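Local coordinates for lipoprotein (Colwellia psychrerythraea, PDB 3O0Y), which is of unknown function but is a putative lipoprotein that may be distantly related to metallopeptidases, at residues F210-V221 / I247-Y258. Residues are numbered along the deposited sequence; the frame is centred on the assembly and turned at random.
Sequences FTSGSAEQHPFV and IAKVSQVVYPAY
Thr211 lies against Tyr255, Ala215 against Ser251 and Glu216 against Ile247, so the turn joining helices 197-210 and 219-228 runs antiparallel to helix 236-268 and comes within 5.3 Å of it between the CA atoms of Ala215 and Ser251. In this all-helical region the turn between two consecutive helices packs against the helix that follows them, 236-268. The supporting helix widens into a pi-type turn at 250-254, where Lys249 O accepts from both Val253 N and Val254 N, and it kinks at Pro256.

The ring of Tyr255 slots into the turn. Thr211 CB sits over one face, 3.8 Å from the ring centroid, and Ala215 CB over the other at 4.2 Å, both CH-pi contacts. At the ring's far edge, Tyr255 OH donates to Gly213 O at 2.8 Å, approaching from above the carbonyl plane (54° out of it). A phenylalanine here would probably keep the sandwich yet leave Gly213 O and the bridging water without their phenolic partner.

On the flank, Phe210 and Tyr258 form an offset stack, centroids 3.9 Å apart and planes at 10°; CG of Phe210 swings anti to its own N (chi1 -163°), which lays the ring along that of Tyr258, whose hydroxyl bonds to Leu145 O. Val254 CG1 meets the edges of both the Phe210 and Phe220 rings. Deeper in, the two methyls of Val250 divide the work: CG1 touches Ala215 CB, while CG2 lies 3.8 Å from Phe220 CB. His218 N-caps helix 219-228, its ND1 accepting from Phe220 N at 3.0 Å. One water completes the join, accepting from Gly213 N and donating to Phe210 O at 2.7 Å and, over a longer reach, to Tyr255 OH.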
ATOM      1  N   PHE A 210     -14.719  12.301  11.653  1.00 16.14           N
ATOM      2  CA  PHE A 210     -15.113  10.919  12.111  1.00 16.48           C
ATOM      3  C   PHE A 210     -16.335  10.909  13.060  1.00 16.61           C
ATOM      4  O   PHE A 210     -17.222  10.019  12.931  1.00 16.99           O
ATOM      5  CB  PHE A 210     -13.907  10.197  12.760  1.00 15.90           C
ATOM      6  CG  PHE A 210     -14.068   8.688  12.897  1.00 15.70           C
ATOM      7  CD1 PHE A 210     -13.726   7.845  11.859  1.00 15.96           C
ATOM      8  CD2 PHE A 210     -14.526   8.133  14.073  1.00 15.06           C
ATOM      9  CE1 PHE A 210     -13.805   6.469  12.025  1.00 15.98           C
ATOM     10  CE2 PHE A 210     -14.632   6.772  14.230  1.00 16.77           C
ATOM     11  CZ  PHE A 210     -14.283   5.942  13.204  1.00 14.30           C
ATOM     12  N   THR A 211     -16.424  11.934  13.909  1.00 16.60           N
ATOM     13  CA  THR A 211     -17.508  12.097  14.877  1.00 16.82           C
ATOM     14  C   THR A 211     -18.438  13.269  14.561  1.00 18.11           C
ATOM     15  O   THR A 211     -19.178  13.732  15.440  1.00 18.84           O
ATOM     16  CB  THR A 211     -16.977  12.245  16.327  1.00 18.06           C
ATOM     17  OG1 THR A 211     -16.338  13.508  16.493  1.00 16.30           O
ATOM     18  CG2 THR A 211     -16.052  11.058  16.718  1.00 17.74           C
ATOM     19  N   SER A 212     -18.458  13.718  13.307  1.00 18.16           N
ATOM     20  CA  SER A 212     -19.198  14.927  12.990  1.00 19.42           C
ATOM     21  C   SER A 212     -20.706  14.658  12.860  1.00 20.42           C
ATOM     22  O   SER A 212     -21.506  15.576  13.052  1.00 19.54           O
ATOM     23  CB  SER A 212     -18.669  15.601  11.742  1.00 19.08           C
ATOM     24  OG  SER A 212     -18.764  14.814  10.556  1.00 19.92           O
ATOM     25  N   GLY A 213     -21.067  13.448  12.432  1.00 19.47           N
ATOM     26  CA  GLY A 213     -22.466  13.015  12.365  1.00 19.46           C
ATOM     27  C   GLY A 213     -22.901  12.332  13.626  1.00 19.14           C
ATOM     28  O   GLY A 213     -22.112  12.120  14.556  1.00 19.07           O
ATOM     29  N   SER A 214     -24.182  11.995  13.719  1.00 19.74           N
ATOM     30  CA  SER A 214     -24.651  11.357  14.953  1.00 19.20           C
ATOM     31  C   SER A 214     -24.080   9.945  15.008  1.00 17.00           C
ATOM     32  O   SER A 214     -23.925   9.290  13.987  1.00 17.34           O
ATOM     33  CB  SER A 214     -26.187  11.262  14.997  1.00 19.10           C
ATOM     34  OG  SER A 214     -26.636  10.539  13.848  1.00 24.29           O
ATOM     35  N   ALA A 215     -23.906   9.461  16.221  1.00 17.46           N
ATOM     36  CA  ALA A 215     -23.383   8.100  16.438  1.00 17.11           C
ATOM     37  C   ALA A 215     -24.298   7.062  15.797  1.00 18.11           C
ATOM     38  O   ALA A 215     -23.819   6.079  15.229  1.00 16.70           O
ATOM     39  CB  ALA A 215     -23.245   7.828  17.918  1.00 15.73           C
ATOM     40  N   GLU A 216     -25.623   7.296  15.862  1.00 17.00           N
ATOM     41  CA  GLU A 216     -26.618   6.337  15.354  1.00 19.35           C
ATOM     42  C   GLU A 216     -26.522   6.191  13.871  1.00 18.35           C
ATOM     43  O   GLU A 216     -27.029   5.211  13.298  1.00 20.70           O
ATOM     44  CB  GLU A 216     -28.075   6.775  15.660  1.00 20.08           C
ATOM     45  CG  GLU A 216     -28.417   6.985  17.131  1.00 28.56           C
ATOM     46  CD  GLU A 216     -27.587   8.081  17.884  1.00 35.89           C
ATOM     47  OE1 GLU A 216     -27.144   9.075  17.266  1.00 33.37           O
ATOM     48  OE2 GLU A 216     -27.381   7.930  19.123  1.00 43.91           O
ATOM     49  N   GLN A 217     -25.900   7.166  13.199  1.00 16.59           N
ATOM     50  CA  GLN A 217     -25.755   7.090  11.749  1.00 15.04           C
ATOM     51  C   GLN A 217     -24.295   6.895  11.279  1.00 14.52           C
ATOM     52  O   GLN A 217     -24.000   6.905  10.059  1.00 14.61           O
ATOM     53  CB  GLN A 217     -26.404   8.288  11.071  1.00 18.70           C
ATOM     54  CG  GLN A 217     -27.998   8.202  11.016  1.00 20.75           C
ATOM     55  CD  GLN A 217     -28.483   6.982  10.207  1.00 31.86           C
ATOM     56  OE1 GLN A 217     -27.890   6.624   9.155  1.00 32.50           O
ATOM     57  NE2 GLN A 217     -29.520   6.296  10.726  1.00 32.73           N
ATOM     58  N   HIS A 218     -23.449   6.524  12.222  1.00 13.20           N
ATOM     59  CA  HIS A 218     -22.042   6.351  11.920  1.00 12.79           C
ATOM     60  C   HIS A 218     -21.848   5.129  10.999  1.00 12.05           C
ATOM     61  O   HIS A 218     -22.577   4.103  11.097  1.00 12.80           O
ATOM     62  CB  HIS A 218     -21.248   6.174  13.200  1.00 12.71           C
ATOM     63  CG  HIS A 218     -19.778   6.355  13.009  1.00 16.36           C
ATOM     64  ND1 HIS A 218     -18.934   5.308  12.663  1.00 14.08           N
ATOM     65  CD2 HIS A 218     -19.005   7.468  13.099  1.00 17.24           C
ATOM     66  CE1 HIS A 218     -17.705   5.792  12.517  1.00 18.45           C
ATOM     67  NE2 HIS A 218     -17.718   7.098  12.773  1.00 15.74           N
ATOM     68  N   PRO A 219     -20.779   5.152  10.159  1.00 13.36           N
ATOM     69  CA  PRO A 219     -20.569   3.945   9.354  1.00 12.23           C
ATOM     70  C   PRO A 219     -20.383   2.666  10.136  1.00 10.88           C
ATOM     71  O   PRO A 219     -20.732   1.591   9.637  1.00 12.64           O
ATOM     72  CB  PRO A 219     -19.325   4.288   8.545  1.00 14.64           C
ATOM     73  CG  PRO A 219     -19.416   5.751   8.363  1.00 14.20           C
ATOM     74  CD  PRO A 219     -19.995   6.294   9.615  1.00 14.73           C
ATOM     75  N   PHE A 220     -19.813   2.742  11.316  1.00 11.13           N
ATOM     76  CA  PHE A 220     -19.698   1.519  12.134  1.00 11.19           C
ATOM     77  C   PHE A 220     -21.079   0.863  12.320  1.00 11.89           C
ATOM     78  O   PHE A 220     -21.198  -0.359  12.335  1.00 10.79           O
ATOM     79  CB  PHE A 220     -19.110   1.833  13.507  1.00 11.45           C
ATOM     80  CG  PHE A 220     -17.577   1.748  13.607  1.00  9.52           C
ATOM     81  CD1 PHE A 220     -16.855   0.698  13.117  1.00 13.53           C
ATOM     82  CD2 PHE A 220     -16.893   2.749  14.326  1.00 13.79           C
ATOM     83  CE1 PHE A 220     -15.460   0.632  13.309  1.00 12.09           C
ATOM     84  CE2 PHE A 220     -15.531   2.686  14.506  1.00 11.99           C
ATOM     85  CZ  PHE A 220     -14.819   1.626  13.997  1.00 13.25           C
ATOM     86  N   VAL A 221     -22.095   1.689  12.618  1.00 11.74           N
ATOM     87  CA  VAL A 221     -23.512   1.217  12.731  1.00 10.36           C
ATOM     88  C   VAL A 221     -24.113   0.796  11.387  1.00 10.30           C
ATOM     89  O   VAL A 221     -24.707  -0.276  11.269  1.00 11.57           O
ATOM     90  CB  VAL A 221     -24.401   2.287  13.308  1.00 11.00           C
ATOM     91  CG1 VAL A 221     -25.842   1.708  13.473  1.00 13.29           C
ATOM     92  CG2 VAL A 221     -23.803   2.796  14.624  1.00 10.64           C
ATOM     93  N   ILE A 247     -24.560   0.693  18.519  1.00 11.71           N
ATOM     94  CA  ILE A 247     -24.783   2.125  18.704  1.00 13.37           C
ATOM     95  C   ILE A 247     -24.283   2.601  20.044  1.00 12.38           C
ATOM     96  O   ILE A 247     -23.705   3.687  20.127  1.00 14.71           O
ATOM     97  CB  ILE A 247     -26.293   2.507  18.562  1.00 11.58           C
ATOM     98  CG1 ILE A 247     -26.744   2.256  17.121  1.00 11.89           C
ATOM     99  CG2 ILE A 247     -26.495   3.974  19.050  1.00 12.82           C
ATOM    100  CD1 ILE A 247     -28.306   2.231  16.913  1.00 14.11           C
ATOM    101  N   ALA A 248     -24.530   1.819  21.088  1.00 13.43           N
ATOM    102  CA  ALA A 248     -24.041   2.145  22.419  1.00 13.10           C
ATOM    103  C   ALA A 248     -22.511   2.239  22.480  1.00 14.45           C
ATOM    104  O   ALA A 248     -21.962   3.194  23.046  1.00 13.74           O
ATOM    105  CB  ALA A 248     -24.546   1.159  23.442  1.00 13.95           C
ATOM    106  N   LYS A 249     -21.803   1.270  21.912  1.00 13.14           N
ATOM    107  CA  LYS A 249     -20.333   1.392  21.911  1.00 13.40           C
ATOM    108  C   LYS A 249     -19.852   2.601  21.132  1.00 12.95           C
ATOM    109  O   LYS A 249     -18.866   3.242  21.510  1.00 14.22           O
ATOM    110  CB  LYS A 249     -19.662   0.138  21.371  1.00 13.58           C
ATOM    111  CG  LYS A 249     -19.935  -1.143  22.134  1.00 14.05           C
ATOM    112  CD  LYS A 249     -19.473  -1.070  23.543  1.00 19.36           C
ATOM    113  CE  LYS A 249     -19.644  -2.423  24.240  1.00 23.96           C
ATOM    114  NZ  LYS A 249     -19.309  -2.316  25.671  1.00 26.29           N
ATOM    115  N   VAL A 250     -20.470   2.868  20.008  1.00 12.06           N
ATOM    116  CA  VAL A 250     -20.017   3.964  19.131  1.00 13.07           C
ATOM    117  C   VAL A 250     -20.206   5.270  19.909  1.00 13.46           C
ATOM    118  O   VAL A 250     -19.287   6.117  19.972  1.00 12.58           O
ATOM    119  CB  VAL A 250     -20.750   3.985  17.801  1.00 12.84           C
ATOM    120  CG1 VAL A 250     -20.484   5.296  16.994  1.00 12.51           C
ATOM    121  CG2 VAL A 250     -20.387   2.752  16.920  1.00 14.65           C
ATOM    122  N   SER A 251     -21.388   5.438  20.519  1.00 12.67           N
ATOM    123  CA  SER A 251     -21.717   6.657  21.246  1.00 14.30           C
ATOM    124  C   SER A 251     -20.910   6.812  22.486  1.00 14.70           C
ATOM    125  O   SER A 251     -20.430   7.911  22.821  1.00 16.50           O
ATOM    126  CB  SER A 251     -23.213   6.642  21.635  1.00 15.36           C
ATOM    127  OG  SER A 251     -23.513   7.801  22.374  1.00 22.28           O
ATOM    128  N   GLN A 252     -20.789   5.739  23.235  1.00 15.87           N
ATOM    129  CA  GLN A 252     -20.194   5.841  24.551  1.00 16.83           C
ATOM    130  C   GLN A 252     -18.678   5.655  24.618  1.00 15.85           C
ATOM    131  O   GLN A 252     -18.026   6.139  25.585  1.00 13.46           O
ATOM    132  CB  GLN A 252     -20.850   4.840  25.475  1.00 18.22           C
ATOM    133  CG  GLN A 252     -22.359   5.103  25.634  1.00 21.89           C
ATOM    134  CD  GLN A 252     -23.099   3.945  26.293  1.00 26.93           C
ATOM    135  OE1 GLN A 252     -22.501   3.107  26.968  1.00 29.63           O
ATOM    136  NE2 GLN A 252     -24.433   3.921  26.122  1.00 30.81           N
ATOM    137  N   VAL A 253     -18.143   4.907  23.645  1.00 13.92           N
ATOM    138  CA  VAL A 253     -16.726   4.554  23.691  1.00 14.24           C
ATOM    139  C   VAL A 253     -15.988   5.185  22.477  1.00 13.63           C
ATOM    140  O   VAL A 253     -15.040   5.951  22.679  1.00 11.52           O
ATOM    141  CB  VAL A 253     -16.505   3.082  23.785  1.00 14.58           C
ATOM    142  CG1 VAL A 253     -15.017   2.812  23.975  1.00 13.71           C
ATOM    143  CG2 VAL A 253     -17.284   2.490  25.037  1.00 15.14           C
ATOM    144  N   VAL A 254     -16.457   4.932  21.256  1.00 13.63           N
ATOM    145  CA  VAL A 254     -15.736   5.386  20.067  1.00 13.13           C
ATOM    146  C   VAL A 254     -15.673   6.878  19.981  1.00 13.96           C
ATOM    147  O   VAL A 254     -14.576   7.432  19.792  1.00 11.57           O
ATOM    148  CB  VAL A 254     -16.316   4.800  18.774  1.00 12.05           C
ATOM    149  CG1 VAL A 254     -15.576   5.329  17.537  1.00 13.87           C
ATOM    150  CG2 VAL A 254     -16.210   3.218  18.866  1.00 12.63           C
ATOM    151  N   TYR A 255     -16.831   7.542  20.157  1.00 12.77           N
ATOM    152  CA  TYR A 255     -16.905   8.997  19.994  1.00 13.98           C
ATOM    153  C   TYR A 255     -15.986   9.744  20.964  1.00 13.97           C
ATOM    154  O   TYR A 255     -15.158  10.549  20.504  1.00 14.11           O
ATOM    155  CB  TYR A 255     -18.350   9.487  20.052  1.00 12.85           C
ATOM    156  CG  TYR A 255     -18.944   9.587  18.723  1.00 11.69           C
ATOM    157  CD1 TYR A 255     -18.787   8.580  17.794  1.00 13.15           C
ATOM    158  CD2 TYR A 255     -19.763  10.670  18.371  1.00 15.29           C
ATOM    159  CE1 TYR A 255     -19.311   8.685  16.546  1.00 14.27           C
ATOM    160  CE2 TYR A 255     -20.288  10.771  17.110  1.00 11.51           C
ATOM    161  CZ  TYR A 255     -20.069   9.780  16.202  1.00 15.91           C
ATOM    162  OH  TYR A 255     -20.594   9.815  14.932  1.00 14.54           O
ATOM    163  N   PRO A 256     -16.073   9.476  22.261  1.00 15.26           N
ATOM    164  CA  PRO A 256     -15.134  10.123  23.164  1.00 16.08           C
ATOM    165  C   PRO A 256     -13.635   9.788  22.909  1.00 16.65           C
ATOM    166  O   PRO A 256     -12.750  10.650  23.165  1.00 13.06           O
ATOM    167  CB  PRO A 256     -15.563   9.617  24.533  1.00 17.87           C
ATOM    168  CG  PRO A 256     -17.034   9.354  24.363  1.00 18.94           C
ATOM    169  CD  PRO A 256     -17.069   8.690  23.017  1.00 16.56           C
ATOM    170  N   ALA A 257     -13.364   8.565  22.418  1.00 14.04           N
ATOM    171  CA  ALA A 257     -11.986   8.165  22.114  1.00 13.45           C
ATOM    172  C   ALA A 257     -11.438   9.075  20.999  1.00 12.85           C
ATOM    173  O   ALA A 257     -10.382   9.707  21.180  1.00 13.88           O
ATOM    174  CB  ALA A 257     -11.924   6.643  21.741  1.00 12.00           C
ATOM    175  N   TYR A 258     -12.175   9.219  19.886  1.00 12.65           N
ATOM    176  CA  TYR A 258     -11.734  10.065  18.767  1.00 13.53           C
ATOM    177  C   TYR A 258     -11.632  11.515  19.169  1.00 15.46           C
ATOM    178  O   TYR A 258     -10.664  12.192  18.865  1.00 15.62           O
ATOM    179  CB  TYR A 258     -12.598   9.913  17.521  1.00 13.51           C
ATOM    180  CG  TYR A 258     -12.156   8.694  16.715  1.00 15.10           C
ATOM    181  CD1 TYR A 258     -12.290   7.415  17.226  1.00 17.90           C
ATOM    182  CD2 TYR A 258     -11.556   8.834  15.461  1.00 10.93           C
ATOM    183  CE1 TYR A 258     -11.847   6.324  16.525  1.00 16.14           C
ATOM    184  CE2 TYR A 258     -11.057   7.767  14.783  1.00 13.15           C
ATOM    185  CZ  TYR A 258     -11.189   6.500  15.307  1.00 13.29           C
ATOM    186  OH  TYR A 258     -10.745   5.389  14.593  1.00 14.45           O
TER
HETATM  187  O   HOH W   1     -19.623  10.963  12.132  1.00 17.69           O